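Local coordinates for protein GlcNAc Inducible Gene 2, GIG2 (Candida albicans, PDB 6AKZ) that probably acts as an iron-dependent oxygenase of the DUF1479 family, binding a ferric ion in a cupin-type fold, at residues A[87-92]-A[336-341]; A[100-105]-A[258-263]; A[222-227]-A[276-281]; A[269-274]-A[365-370]; A[283-288]-A[320-325]. All blocks are in the same frame, centred on the assembly; numbering follows the deposited sequence.

Contact 1 (A[87-92]-A[336-341]); sequences CLMIEN and ISIPDV
Ile-338 is the first residue of 336-341 to meet Met-89, its CD1 lying 4.1 Å from the Met-89 CE methyl. Pro-339 comes next and offers two surfaces: ring atom CG sits 4.2 Å from CE, while the carbonyl oxygen Pro-339 O comes within 3.5 Å of the same methyl. The methionine reaches this far because CG is anti to its backbone N (chi1 170°) and the chain stays extended until chi3, where it bends (-69°) and swings CE round. Met-89 leaves strand 87-91 of the large mixed sheet and bridges to the chain running out of strand 336-337 of the small three-stranded sheet, consistent with the double-stranded beta-helix of the cupin clan. Asp-340 takes part through its backbone, with Asp-340 O 3.6 Å from Met-89 SD; Asp-340 OD1 accepts a hydrogen bond from Ser-267 N. Two waters bridge Glu-91 and Asp-340: one donates at 2.8 Å to Glu-91 OE2 and weakly to Asp-340 O, the other at 3.0 Å to Asp-340 O and weakly to Glu-91 OE2. Val-341 CG2 stands 3.8 Å from Met-89 CE, and its side chain also packs on Trp-259 and Ala-261.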
# COMPACT_ATOMS: atom_id res chain seq x y z
N CYS A 87 9.85 -2.06 4.33
CA CYS A 87 9.79 -0.59 4.34
C CYS A 87 11.22 -0.12 4.00
O CYS A 87 12.21 -0.87 4.08
CB CYS A 87 9.28 -0.02 5.70
SG CYS A 87 10.19 -0.74 7.09
N LEU A 88 11.31 1.09 3.57
CA LEU A 88 12.56 1.74 3.16
C LEU A 88 12.41 3.25 3.23
O LEU A 88 11.44 3.78 2.71
CB LEU A 88 12.88 1.34 1.72
CG LEU A 88 14.15 1.98 1.10
CD1 LEU A 88 15.44 1.60 1.83
CD2 LEU A 88 14.25 1.43 -0.33
N MET A 89 13.41 3.94 3.75
CA MET A 89 13.54 5.36 3.68
C MET A 89 14.74 5.69 2.78
O MET A 89 15.84 5.20 3.01
CB MET A 89 13.69 5.96 5.08
CG MET A 89 14.07 7.49 5.06
SD MET A 89 14.35 8.12 6.75
CE MET A 89 12.75 8.08 7.41
N ILE A 90 14.51 6.42 1.73
CA ILE A 90 15.56 6.87 0.79
C ILE A 90 15.80 8.32 1.03
O ILE A 90 14.90 9.19 0.85
CB ILE A 90 15.10 6.64 -0.64
CG1 ILE A 90 14.67 5.19 -0.87
CG2 ILE A 90 16.18 7.09 -1.62
CD1 ILE A 90 14.01 4.97 -2.21
N GLU A 91 16.99 8.65 1.45
CA GLU A 91 17.31 10.05 1.79
C GLU A 91 17.78 10.89 0.61
O GLU A 91 18.32 10.36 -0.32
CB GLU A 91 18.35 10.06 2.90
CG GLU A 91 17.74 9.59 4.18
CD GLU A 91 18.50 10.02 5.43
OE1 GLU A 91 19.55 9.37 5.60
OE2 GLU A 91 18.02 10.93 6.22
N ASN A 92 17.45 12.19 0.59
CA ASN A 92 18.05 13.12 -0.32
C ASN A 92 17.60 12.88 -1.78
O ASN A 92 18.35 13.02 -2.73
CB ASN A 92 19.60 13.11 -0.21
CG ASN A 92 20.13 13.53 1.17
OD1 ASN A 92 19.75 14.54 1.74
ND2 ASN A 92 21.09 12.83 1.65
N ILE A 336 7.65 0.04 15.76
CA ILE A 336 8.59 1.11 15.96
C ILE A 336 8.28 2.31 15.13
O ILE A 336 7.65 2.23 14.04
CB ILE A 336 10.04 0.64 15.64
CG1 ILE A 336 10.15 -0.00 14.27
CG2 ILE A 336 10.48 -0.32 16.71
CD1 ILE A 336 11.59 -0.11 13.84
N SER A 337 8.75 3.46 15.60
CA SER A 337 8.73 4.66 14.73
C SER A 337 9.70 4.49 13.63
O SER A 337 10.73 3.82 13.81
CB SER A 337 9.13 5.91 15.50
OG SER A 337 8.15 6.17 16.46
N ILE A 338 9.43 5.18 12.52
CA ILE A 338 10.50 5.31 11.50
C ILE A 338 11.64 6.20 12.00
O ILE A 338 11.48 6.91 12.99
CB ILE A 338 9.95 5.83 10.16
CG1 ILE A 338 9.31 7.21 10.35
CG2 ILE A 338 9.06 4.74 9.55
CD1 ILE A 338 9.02 7.85 9.04
N PRO A 339 12.83 6.11 11.36
CA PRO A 339 13.97 7.02 11.65
C PRO A 339 13.58 8.47 11.43
O PRO A 339 12.52 8.78 10.86
CB PRO A 339 15.13 6.50 10.75
CG PRO A 339 14.59 5.34 10.00
CD PRO A 339 13.18 5.08 10.37
N ASP A 340 14.39 9.35 12.01
CA ASP A 340 14.24 10.80 11.80
C ASP A 340 14.02 11.07 10.30
O ASP A 340 14.66 10.47 9.47
CB ASP A 340 15.49 11.56 12.29
CG ASP A 340 15.65 11.50 13.81
OD1 ASP A 340 14.68 11.13 14.58
OD2 ASP A 340 16.79 11.84 14.25
N VAL A 341 13.02 11.87 9.99
CA VAL A 341 12.68 12.20 8.61
C VAL A 341 13.26 13.57 8.29
O VAL A 341 13.04 14.53 9.06
CB VAL A 341 11.14 12.28 8.48
CG1 VAL A 341 10.70 12.79 7.14
CG2 VAL A 341 10.56 10.91 8.74
O HOH W 1 15.25 11.20 6.16
O HOH W 2 17.50 9.64 9.40

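Contact 2 (A[100-105]-A[258-263]); sequences DIWFNE and GWLALS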
# COMPACT_ATOMS: atom_id res chain seq x y z
N ASP A 100 10.95 23.16 -0.07
CA ASP A 100 10.40 24.36 0.56
C ASP A 100 9.46 25.12 -0.38
O ASP A 100 8.40 25.58 0.04
CB ASP A 100 11.53 25.28 1.03
CG ASP A 100 12.44 24.61 2.05
OD1 ASP A 100 12.18 23.44 2.39
OD2 ASP A 100 13.40 25.26 2.50
N ILE A 101 9.85 25.24 -1.64
CA ILE A 101 9.04 25.91 -2.63
C ILE A 101 7.72 25.14 -2.79
O ILE A 101 6.64 25.72 -2.79
CB ILE A 101 9.86 26.00 -3.95
CG1 ILE A 101 10.98 27.03 -3.81
CG2 ILE A 101 8.95 26.34 -5.11
CD1 ILE A 101 12.11 26.83 -4.82
N TRP A 102 7.80 23.82 -2.97
CA TRP A 102 6.58 23.02 -3.09
C TRP A 102 5.64 23.12 -1.87
O TRP A 102 4.42 23.28 -2.03
CB TRP A 102 6.93 21.54 -3.36
CG TRP A 102 7.40 21.21 -4.74
CD1 TRP A 102 7.15 21.91 -5.90
CD2 TRP A 102 8.13 20.04 -5.13
NE1 TRP A 102 7.73 21.30 -6.95
CE2 TRP A 102 8.34 20.14 -6.54
CE3 TRP A 102 8.67 18.94 -4.45
CZ2 TRP A 102 9.04 19.15 -7.26
CZ3 TRP A 102 9.33 17.94 -5.19
CH2 TRP A 102 9.57 18.08 -6.56
N PHE A 103 6.22 23.07 -0.67
CA PHE A 103 5.42 23.16 0.57
C PHE A 103 4.73 24.52 0.60
O PHE A 103 3.54 24.60 0.84
CB PHE A 103 6.29 23.00 1.83
CG PHE A 103 5.51 23.12 3.08
CD1 PHE A 103 4.61 22.14 3.44
CD2 PHE A 103 5.55 24.30 3.83
CE1 PHE A 103 3.79 22.27 4.57
CE2 PHE A 103 4.75 24.46 4.94
CZ PHE A 103 3.88 23.43 5.32
N ASN A 104 5.50 25.58 0.32
CA ASN A 104 4.87 26.90 0.37
C ASN A 104 3.78 27.12 -0.68
O ASN A 104 2.75 27.64 -0.35
CB ASN A 104 5.92 27.98 0.26
CG ASN A 104 6.80 28.04 1.46
OD1 ASN A 104 6.36 27.87 2.61
ND2 ASN A 104 8.03 28.33 1.22
N GLU A 105 3.99 26.60 -1.91
CA GLU A 105 2.94 26.60 -2.93
C GLU A 105 1.72 25.79 -2.55
O GLU A 105 0.63 26.25 -2.83
CB GLU A 105 3.44 26.09 -4.27
CG GLU A 105 4.52 26.98 -4.86
CD GLU A 105 5.15 26.46 -6.18
OE1 GLU A 105 5.44 25.23 -6.37
OE2 GLU A 105 5.50 27.34 -7.00
N GLY A 258 3.46 5.05 -0.01
CA GLY A 258 4.59 5.96 0.10
C GLY A 258 4.29 7.40 0.31
O GLY A 258 3.16 7.84 0.02
N TRP A 259 5.32 8.15 0.64
CA TRP A 259 5.22 9.60 0.61
C TRP A 259 6.54 10.29 0.63
O TRP A 259 7.60 9.66 0.98
CB TRP A 259 4.41 10.09 1.81
CG TRP A 259 4.72 9.57 3.18
CD1 TRP A 259 3.87 8.78 3.93
CD2 TRP A 259 5.83 9.88 4.08
NE1 TRP A 259 4.39 8.57 5.19
CE2 TRP A 259 5.55 9.23 5.33
CE3 TRP A 259 7.00 10.61 3.96
CZ2 TRP A 259 6.42 9.26 6.39
CZ3 TRP A 259 7.88 10.67 5.03
CH2 TRP A 259 7.60 10.00 6.22
N LEU A 260 6.49 11.51 0.14
CA LEU A 260 7.63 12.43 0.09
C LEU A 260 7.58 13.36 1.27
O LEU A 260 6.55 14.02 1.50
CB LEU A 260 7.64 13.25 -1.21
CG LEU A 260 8.70 14.39 -1.36
CD1 LEU A 260 10.04 13.74 -1.52
CD2 LEU A 260 8.34 15.18 -2.59
N ALA A 261 8.67 13.45 2.02
CA ALA A 261 8.79 14.35 3.18
C ALA A 261 8.92 15.83 2.81
O ALA A 261 9.84 16.21 2.09
CB ALA A 261 10.00 13.94 4.05
N LEU A 262 8.00 16.65 3.31
CA LEU A 262 7.99 18.11 3.06
C LEU A 262 8.48 18.84 4.33
O LEU A 262 8.53 20.09 4.35
CB LEU A 262 6.57 18.54 2.75
CG LEU A 262 5.91 17.89 1.53
CD1 LEU A 262 4.47 18.42 1.40
CD2 LEU A 262 6.76 18.10 0.32
N SER A 263 8.89 18.09 5.33
CA SER A 263 9.31 18.67 6.62
C SER A 263 10.38 17.77 7.28
O SER A 263 10.53 16.59 6.90
CB SER A 263 8.10 18.82 7.53
OG SER A 263 7.47 17.58 7.79
O HOH W 3 9.20 22.83 3.81
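Helix-on-sheet packing brings Trp-102 and Phe-103, neighbours on helix 96-112, against Leu-260 near the end of strand 256-261 and Leu-262 just past it. The two aromatic residues share the work by leaving the helix along different torsions. Trp-102 has CG anti to its carbonyl carbon (chi1 -74°), and the six-membered part of the indole reaches toward the strand until CZ3 lies 3.9 Å from Leu-260 CD2. The two side chains stand roughly perpendicular, with CD2 making the touch. Phe-103 instead places CG anti to its backbone N (chi1 179°), which sends the ring toward the loop after the strand, where CD1 comes 4.2 Å from Leu-262 CB. Strand 256-261 is an inner member of the mixed seven-stranded sheet, a layer consistent with the cupin clan, and the helix packs on it through these hydrocarbon surfaces with no direct hydrogen bond between the two segments. Both rings have further partners: Trp-102 NE1 bonds Glu-138 OE1 on helix 134-140, which holds the N-H of the indole, and Phe-103 stacks on His-366. Past the strand end, a water donates to Leu-262 O at 2.9 Å and only weakly to Asp-100 OD1, whose stronger partner is the ammonium group of Lys-343 in a salt bridge.

Contact 3 (A[222-227]-A[276-281]); sequences DAFKLD and PSLKLS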
# COMPACT_ATOMS: atom_id res chain seq x y z
N ASP A 222 6.41 -15.48 -0.41
CA ASP A 222 7.15 -14.48 -1.16
C ASP A 222 6.14 -13.33 -1.37
O ASP A 222 5.28 -13.37 -2.25
CB ASP A 222 7.63 -15.03 -2.50
CG ASP A 222 8.62 -14.09 -3.18
OD1 ASP A 222 8.59 -12.88 -2.87
OD2 ASP A 222 9.41 -14.60 -4.00
N ALA A 223 6.38 -12.26 -0.64
CA ALA A 223 5.55 -11.01 -0.75
C ALA A 223 5.69 -10.19 -2.03
O ALA A 223 4.91 -9.25 -2.27
CB ALA A 223 5.90 -10.11 0.44
N PHE A 224 6.62 -10.60 -2.85
CA PHE A 224 7.00 -9.84 -4.03
C PHE A 224 6.57 -10.47 -5.32
O PHE A 224 6.79 -9.85 -6.35
CB PHE A 224 8.47 -9.47 -4.00
CG PHE A 224 8.78 -8.60 -2.85
CD1 PHE A 224 8.64 -7.21 -2.95
CD2 PHE A 224 9.08 -9.15 -1.60
CE1 PHE A 224 8.85 -6.40 -1.85
CE2 PHE A 224 9.30 -8.34 -0.51
CZ PHE A 224 9.14 -6.95 -0.63
N LYS A 225 5.97 -11.66 -5.25
CA LYS A 225 5.49 -12.34 -6.43
C LYS A 225 4.03 -11.92 -6.71
O LYS A 225 3.16 -12.12 -5.85
CB LYS A 225 5.56 -13.83 -6.20
CG LYS A 225 5.05 -14.63 -7.35
CD LYS A 225 5.38 -16.12 -7.15
CE LYS A 225 4.75 -16.96 -8.28
NZ LYS A 225 5.34 -18.33 -8.11
N LEU A 226 3.77 -11.43 -7.91
CA LEU A 226 2.54 -10.80 -8.19
C LEU A 226 1.57 -11.54 -9.13
O LEU A 226 0.54 -11.03 -9.50
CB LEU A 226 2.83 -9.39 -8.64
CG LEU A 226 3.47 -8.47 -7.65
CD1 LEU A 226 3.60 -7.08 -8.25
CD2 LEU A 226 2.78 -8.38 -6.29
N ASP A 227 1.91 -12.76 -9.49
CA ASP A 227 1.07 -13.51 -10.43
C ASP A 227 -0.40 -13.57 -10.06
O ASP A 227 -1.26 -13.33 -10.91
CB ASP A 227 1.61 -14.94 -10.60
CG ASP A 227 3.01 -15.00 -11.16
OD1 ASP A 227 3.96 -14.40 -10.62
OD2 ASP A 227 3.20 -15.75 -12.17
N PRO A 276 8.36 -3.63 11.04
CA PRO A 276 9.21 -3.87 9.91
C PRO A 276 9.60 -5.35 9.74
O PRO A 276 10.79 -5.76 9.78
CB PRO A 276 10.40 -2.92 10.19
CG PRO A 276 10.55 -3.04 11.68
CD PRO A 276 9.09 -2.91 12.12
N SER A 277 8.59 -6.22 9.67
CA SER A 277 8.87 -7.61 9.46
C SER A 277 7.70 -8.16 8.59
O SER A 277 6.65 -8.53 9.09
CB SER A 277 8.93 -8.35 10.81
OG SER A 277 9.16 -9.77 10.65
N LEU A 278 7.92 -8.28 7.30
CA LEU A 278 6.81 -8.46 6.38
C LEU A 278 6.24 -9.88 6.44
O LEU A 278 5.03 -10.08 6.59
CB LEU A 278 7.25 -8.03 4.95
CG LEU A 278 6.27 -8.16 3.84
CD1 LEU A 278 5.01 -7.37 4.13
CD2 LEU A 278 6.96 -7.58 2.56
N LYS A 279 7.11 -10.88 6.27
CA LYS A 279 6.72 -12.25 6.26
C LYS A 279 6.14 -12.69 7.58
O LYS A 279 5.07 -13.33 7.56
CB LYS A 279 7.88 -13.18 5.89
CG LYS A 279 7.52 -14.62 5.62
CD LYS A 279 8.81 -15.45 5.53
CE LYS A 279 9.51 -15.28 4.21
NZ LYS A 279 10.82 -15.96 4.25
N LEU A 280 6.79 -12.43 8.69
CA LEU A 280 6.22 -12.85 9.98
C LEU A 280 4.89 -12.19 10.24
O LEU A 280 3.95 -12.82 10.79
CB LEU A 280 7.20 -12.58 11.12
CG LEU A 280 8.45 -13.39 11.14
CD1 LEU A 280 9.31 -13.05 12.32
CD2 LEU A 280 8.18 -14.86 11.10
N SER A 281 4.79 -10.90 9.92
CA SER A 281 3.54 -10.20 10.04
C SER A 281 2.34 -10.88 9.33
O SER A 281 1.29 -11.08 9.91
CB SER A 281 3.64 -8.74 9.62
OG SER A 281 4.37 -7.93 10.56
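A type I beta turn, running from Asp-222 to Lys-225 in the loop between helix 211-214 and strand 256-261, meets the first turn of helix 278-287 here, and Leu-278 is the residue through which the helix makes the contact. Its CD2 methyl lies 3.5 Å from Ala-223 CB, closer than carbon atoms usually approach, and Leu-278 CG lies 3.9 Å from Ala-223 CB. The second touch is aromatic: Leu-278 CD2 is also 3.9 Å from Phe-224 CZ, and the two side chains run obliquely to one another. A first torsion of 179°, with CG anti to the backbone N of Leu-278, carries the branch out to the turn. The turn itself is braced from within. Asp-222 OD1 accepts from the backbone N of Phe-224 at 3.0 Å, forming an Asx turn; the N-H comes to the anti side of the carboxylate, 34° out of its plane. Outside the two segments, His-350 meets the Phe-224 ring edge-to-face, and its NE2 bonds Ala-223 O. The helix start has its own brace: Ser-277 O receives both Ser-281 N at 3.1 Å and Ser-281 OG at 2.8 Å, from opposite faces of its carbonyl plane. Ser-277 occupies the N-cap position, but its hydroxyl bonds Glu-49 on helix 32-56 and makes no capping bond. Polar bonds within and around each segment thus set its shape, while the touch between them is apolar and depends on how closely one leucine methyl fits against an alanine and a phenylalanine.

Contact 4 (A[269-274]-A[365-370]); sequences EGTLRV and GHSSVL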
# COMPACT_ATOMS: atom_id res chain seq x y z
N GLU A 269 7.61 12.22 16.18
CA GLU A 269 7.02 13.56 16.08
C GLU A 269 5.97 13.59 14.97
O GLU A 269 6.23 14.15 13.91
CB GLU A 269 8.13 14.60 15.80
CG GLU A 269 9.13 14.71 16.94
CD GLU A 269 10.27 15.75 16.75
OE1 GLU A 269 10.52 16.30 15.61
OE2 GLU A 269 10.91 16.06 17.84
N GLY A 270 4.82 13.00 15.21
CA GLY A 270 3.77 13.07 14.25
C GLY A 270 4.09 12.45 12.91
O GLY A 270 3.63 12.91 11.89
N THR A 271 4.84 11.35 12.93
CA THR A 271 5.22 10.63 11.71
C THR A 271 4.46 9.31 11.46
O THR A 271 3.24 9.25 11.56
CB THR A 271 6.73 10.35 11.68
OG1 THR A 271 7.15 9.81 12.94
CG2 THR A 271 7.51 11.63 11.40
N LEU A 272 5.22 8.27 11.13
CA LEU A 272 4.72 6.95 10.82
C LEU A 272 5.41 5.94 11.75
O LEU A 272 6.58 6.11 12.11
CB LEU A 272 5.07 6.65 9.36
CG LEU A 272 4.61 5.28 8.76
CD1 LEU A 272 3.12 5.18 8.68
CD2 LEU A 272 5.30 5.12 7.42
N ARG A 273 4.66 4.92 12.11
CA ARG A 273 5.14 3.77 12.84
C ARG A 273 4.83 2.53 11.97
O ARG A 273 3.82 2.45 11.35
CB ARG A 273 4.50 3.67 14.21
CG ARG A 273 4.82 4.89 15.03
CD ARG A 273 4.05 5.02 16.29
NE ARG A 273 3.88 3.82 17.08
CZ ARG A 273 4.76 3.36 17.93
NH1 ARG A 273 5.96 3.91 18.08
NH2 ARG A 273 4.45 2.31 18.62
N VAL A 274 5.75 1.59 11.99
CA VAL A 274 5.62 0.40 11.21
C VAL A 274 6.05 -0.84 12.01
O VAL A 274 6.74 -0.70 13.03
CB VAL A 274 6.58 0.47 9.98
CG1 VAL A 274 6.15 1.55 9.02
CG2 VAL A 274 8.04 0.75 10.38
N GLY A 365 7.65 21.56 14.76
CA GLY A 365 7.04 22.18 13.60
C GLY A 365 6.14 21.19 12.93
O GLY A 365 5.98 20.05 13.36
N HIS A 366 5.54 21.62 11.83
CA HIS A 366 4.62 20.80 11.07
C HIS A 366 5.34 19.52 10.57
O HIS A 366 6.54 19.51 10.32
CB HIS A 366 3.99 21.63 9.88
CG HIS A 366 4.99 22.05 8.87
ND1 HIS A 366 5.28 21.28 7.75
CD2 HIS A 366 5.82 23.13 8.80
CE1 HIS A 366 6.21 21.89 7.04
NE2 HIS A 366 6.60 22.97 7.68
N SER A 367 4.56 18.44 10.58
CA SER A 367 4.92 17.16 10.02
C SER A 367 4.00 17.01 8.74
O SER A 367 2.80 16.77 8.83
CB SER A 367 4.66 16.06 10.99
OG SER A 367 4.83 14.86 10.35
N SER A 368 4.62 17.19 7.59
CA SER A 368 3.91 17.29 6.32
C SER A 368 4.54 16.36 5.28
O SER A 368 5.77 16.24 5.18
CB SER A 368 3.98 18.66 5.82
OG SER A 368 3.48 19.59 6.81
N VAL A 369 3.63 15.69 4.57
CA VAL A 369 4.00 14.77 3.54
C VAL A 369 3.08 14.87 2.35
O VAL A 369 1.92 15.30 2.43
CB VAL A 369 4.12 13.32 4.02
CG1 VAL A 369 5.05 13.20 5.21
CG2 VAL A 369 2.77 12.68 4.31
N LEU A 370 3.60 14.39 1.24
CA LEU A 370 2.80 14.29 -0.01
C LEU A 370 2.74 12.82 -0.36
O LEU A 370 3.78 12.20 -0.58
CB LEU A 370 3.54 15.06 -1.07
CG LEU A 370 3.02 15.27 -2.52
CD1 LEU A 370 3.87 16.43 -3.05
CD2 LEU A 370 3.32 14.02 -3.35
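Ser-367 and Gly-270 meet through one hydrogen bond, in which Ser-367 OG donates to Gly-270 O at 2.8 Å. It joins the large mixed sheet to the small three-stranded one, consistent with a cupin-clan fold, since Ser-367 opens strand 367-371 of the former and Gly-270 lies in the loop leading into strand 272-274 of the latter. The approach to the carbonyl is far from ideal: the hydroxyl comes from above the plane, 55° out of it and off the lone pairs, with a C=O...donor angle of 125°. Ser-367 CB follows the oxygen in, 3.4 Å from Gly-270 O and 3.8 Å from Glu-269 O, so the contact is partly a matter of carbon packed against peptide oxygens. Having OG anti to its own backbone N (chi1 171°) is what turns the serine hydroxyl to the loop. Gly-270 has a positive phi where the serine arrives. In the next shell, Ser-367 OG is also hydrogen-bonded to Arg-179 NH1 of the adjoining strand 178-181, so a guanidinium and a carbonyl share this buried oxygen. To either side of the glycine in sequence, Glu-269 OE1 bonds Lys-266 N and Thr-271 OG1 bonds Asp-358 OD2. Beyond the serine on the strand side, backbone pairing joins Ser-367 to Arg-181 and Ser-368 to Leu-262, which sets the strand in its sheet. His-366 ND1 and Ser-368 OG share a short hydrogen bond of 2.6 Å.

Contact 5 (A[283-288]-A[320-325]); sequences AYIMLR and GQLFLD
Ile-285 spreads its branches over two leucines of 320-325, one branch to each. CG2 meets Leu-322 CD2 at 3.4 Å, closer than carbons normally sit, and the two side chains run past one another antiparallel. The other branch goes to Leu-324: CG1 and the CD1 methyl of Ile-285 each lie 4.0 Å from Leu-324 CD2, and here the side chains stand roughly perpendicular. This division follows from chi1 of -72°, which sets CG1 beside the backbone N and CG2 anti to it. The isoleucine sits on helix 278-287, while Leu-322 belongs to strand 322-323, which pairs antiparallel with 192-193. The contact therefore packs the helix behind a two-stranded antiparallel pair, one strand of which carries the iron ligand His-192, and the side chain of Leu-324 lies about 5 Å from that of His-192 and about 10 Å from the ferric ion. Leu-193 fills in beside both Ile-285 and Leu-322. Just before the strand, Gln-321 NE2 hydrogen-bonds OD1 of the metal ligand Asp-194. Tyr-284 and Leu-287 of the same helix as Ile-285 pack on helix 32-56.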
# COMPACT_ATOMS: atom_id res chain seq x y z
N ALA A 283 2.15 -13.94 8.04
CA ALA A 283 1.93 -15.33 8.48
C ALA A 283 1.01 -15.23 9.68
O ALA A 283 0.07 -15.96 9.79
CB ALA A 283 3.25 -15.99 8.80
N TYR A 284 1.26 -14.31 10.58
CA TYR A 284 0.49 -14.21 11.82
C TYR A 284 -0.92 -13.72 11.56
O TYR A 284 -1.92 -14.33 12.00
CB TYR A 284 1.19 -13.23 12.76
CG TYR A 284 0.51 -13.09 14.10
CD1 TYR A 284 0.76 -13.97 15.17
CD2 TYR A 284 -0.39 -12.04 14.31
CE1 TYR A 284 0.12 -13.78 16.41
CE2 TYR A 284 -1.01 -11.86 15.54
CZ TYR A 284 -0.74 -12.71 16.58
OH TYR A 284 -1.40 -12.47 17.78
N ILE A 285 -1.03 -12.70 10.73
CA ILE A 285 -2.31 -12.07 10.41
C ILE A 285 -3.18 -13.09 9.71
O ILE A 285 -4.34 -13.24 10.12
CB ILE A 285 -2.16 -10.79 9.59
CG1 ILE A 285 -1.60 -9.70 10.54
CG2 ILE A 285 -3.45 -10.26 9.01
CD1 ILE A 285 -0.92 -8.52 9.89
N MET A 286 -2.66 -13.70 8.65
CA MET A 286 -3.49 -14.63 7.85
C MET A 286 -3.98 -15.81 8.63
O MET A 286 -5.04 -16.30 8.35
CB MET A 286 -2.81 -15.08 6.57
CG MET A 286 -2.54 -13.92 5.61
SD MET A 286 -3.90 -12.73 5.28
CE MET A 286 -5.16 -13.81 4.60
N LEU A 287 -3.14 -16.33 9.51
CA LEU A 287 -3.55 -17.44 10.36
C LEU A 287 -4.30 -17.08 11.62
O LEU A 287 -4.90 -17.98 12.24
CB LEU A 287 -2.33 -18.29 10.73
CG LEU A 287 -1.60 -18.99 9.59
CD1 LEU A 287 -0.38 -19.74 10.05
CD2 LEU A 287 -2.48 -19.94 8.85
N ARG A 288 -4.28 -15.83 12.03
CA ARG A 288 -4.97 -15.44 13.26
C ARG A 288 -6.48 -15.84 13.40
O ARG A 288 -6.87 -16.22 14.51
CB ARG A 288 -4.75 -13.98 13.58
CG ARG A 288 -5.18 -13.57 14.99
CD ARG A 288 -4.42 -14.24 16.09
NE ARG A 288 -4.78 -13.61 17.39
CZ ARG A 288 -4.46 -14.08 18.59
NH1 ARG A 288 -3.82 -15.22 18.70
NH2 ARG A 288 -4.79 -13.36 19.68
N GLY A 320 -11.99 -0.77 4.06
CA GLY A 320 -10.67 -0.90 3.41
C GLY A 320 -9.53 -1.27 4.32
O GLY A 320 -8.42 -1.43 3.83
N GLN A 321 -9.79 -1.31 5.62
CA GLN A 321 -8.74 -1.48 6.61
C GLN A 321 -8.97 -2.69 7.46
O GLN A 321 -10.09 -2.95 7.90
CB GLN A 321 -8.63 -0.27 7.54
CG GLN A 321 -8.04 1.02 7.00
CD GLN A 321 -8.94 1.72 6.05
OE1 GLN A 321 -10.13 1.99 6.36
NE2 GLN A 321 -8.41 2.04 4.88
N LEU A 322 -7.90 -3.40 7.76
CA LEU A 322 -7.93 -4.47 8.71
C LEU A 322 -7.28 -3.94 9.96
O LEU A 322 -6.07 -3.60 9.94
CB LEU A 322 -7.14 -5.72 8.22
CG LEU A 322 -6.82 -6.80 9.25
CD1 LEU A 322 -8.10 -7.53 9.61
CD2 LEU A 322 -5.84 -7.82 8.78
N PHE A 323 -8.04 -3.92 11.06
CA PHE A 323 -7.52 -3.39 12.31
C PHE A 323 -6.81 -4.42 13.16
O PHE A 323 -7.25 -5.54 13.35
CB PHE A 323 -8.65 -2.66 13.03
CG PHE A 323 -8.92 -1.35 12.42
CD1 PHE A 323 -7.95 -0.37 12.49
CD2 PHE A 323 -10.06 -1.11 11.68
CE1 PHE A 323 -8.14 0.87 11.92
CE2 PHE A 323 -10.27 0.12 11.10
CZ PHE A 323 -9.30 1.11 11.21
N LEU A 324 -5.66 -4.01 13.68
CA LEU A 324 -4.72 -4.93 14.36
C LEU A 324 -4.54 -4.54 15.79
O LEU A 324 -3.68 -5.10 16.49
CB LEU A 324 -3.36 -4.91 13.64
CG LEU A 324 -3.47 -5.27 12.15
CD1 LEU A 324 -2.14 -4.96 11.45
CD2 LEU A 324 -3.88 -6.70 11.94
N ASP A 325 -5.35 -3.63 16.26
CA ASP A 325 -5.10 -3.04 17.61
C ASP A 325 -5.70 -3.80 18.77
O ASP A 325 -5.37 -3.50 19.92
CB ASP A 325 -5.60 -1.63 17.69
CG ASP A 325 -7.07 -1.51 17.43
OD1 ASP A 325 -7.62 -2.24 16.53
OD2 ASP A 325 -7.67 -0.70 18.15

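Contacts 1, 2 and 4 form one cluster, with centres 11 to 16 Å apart, and all reach the mixed seven-stranded sheet. Contacts 1 and 4 also share the three-stranded sheet, where strands 336-337 and 272-274 are neighbours, while strands 256-261 and 367-371 pair between contacts 2 and 4. Contacts 3 and 5, 14 Å apart, use successive parts of helix 278-287, which follows strand 272-274 in the chain; both lie 30 Å or more from contact 2. Contacts 2, 3 and 5 nest within the loop closed by contact 1, whereas contact 4 crosses it. Side chains of contacts 1, 3, 4 and 5 lie about 10 to 13 Å from the ferric ion; contact 2 is remote.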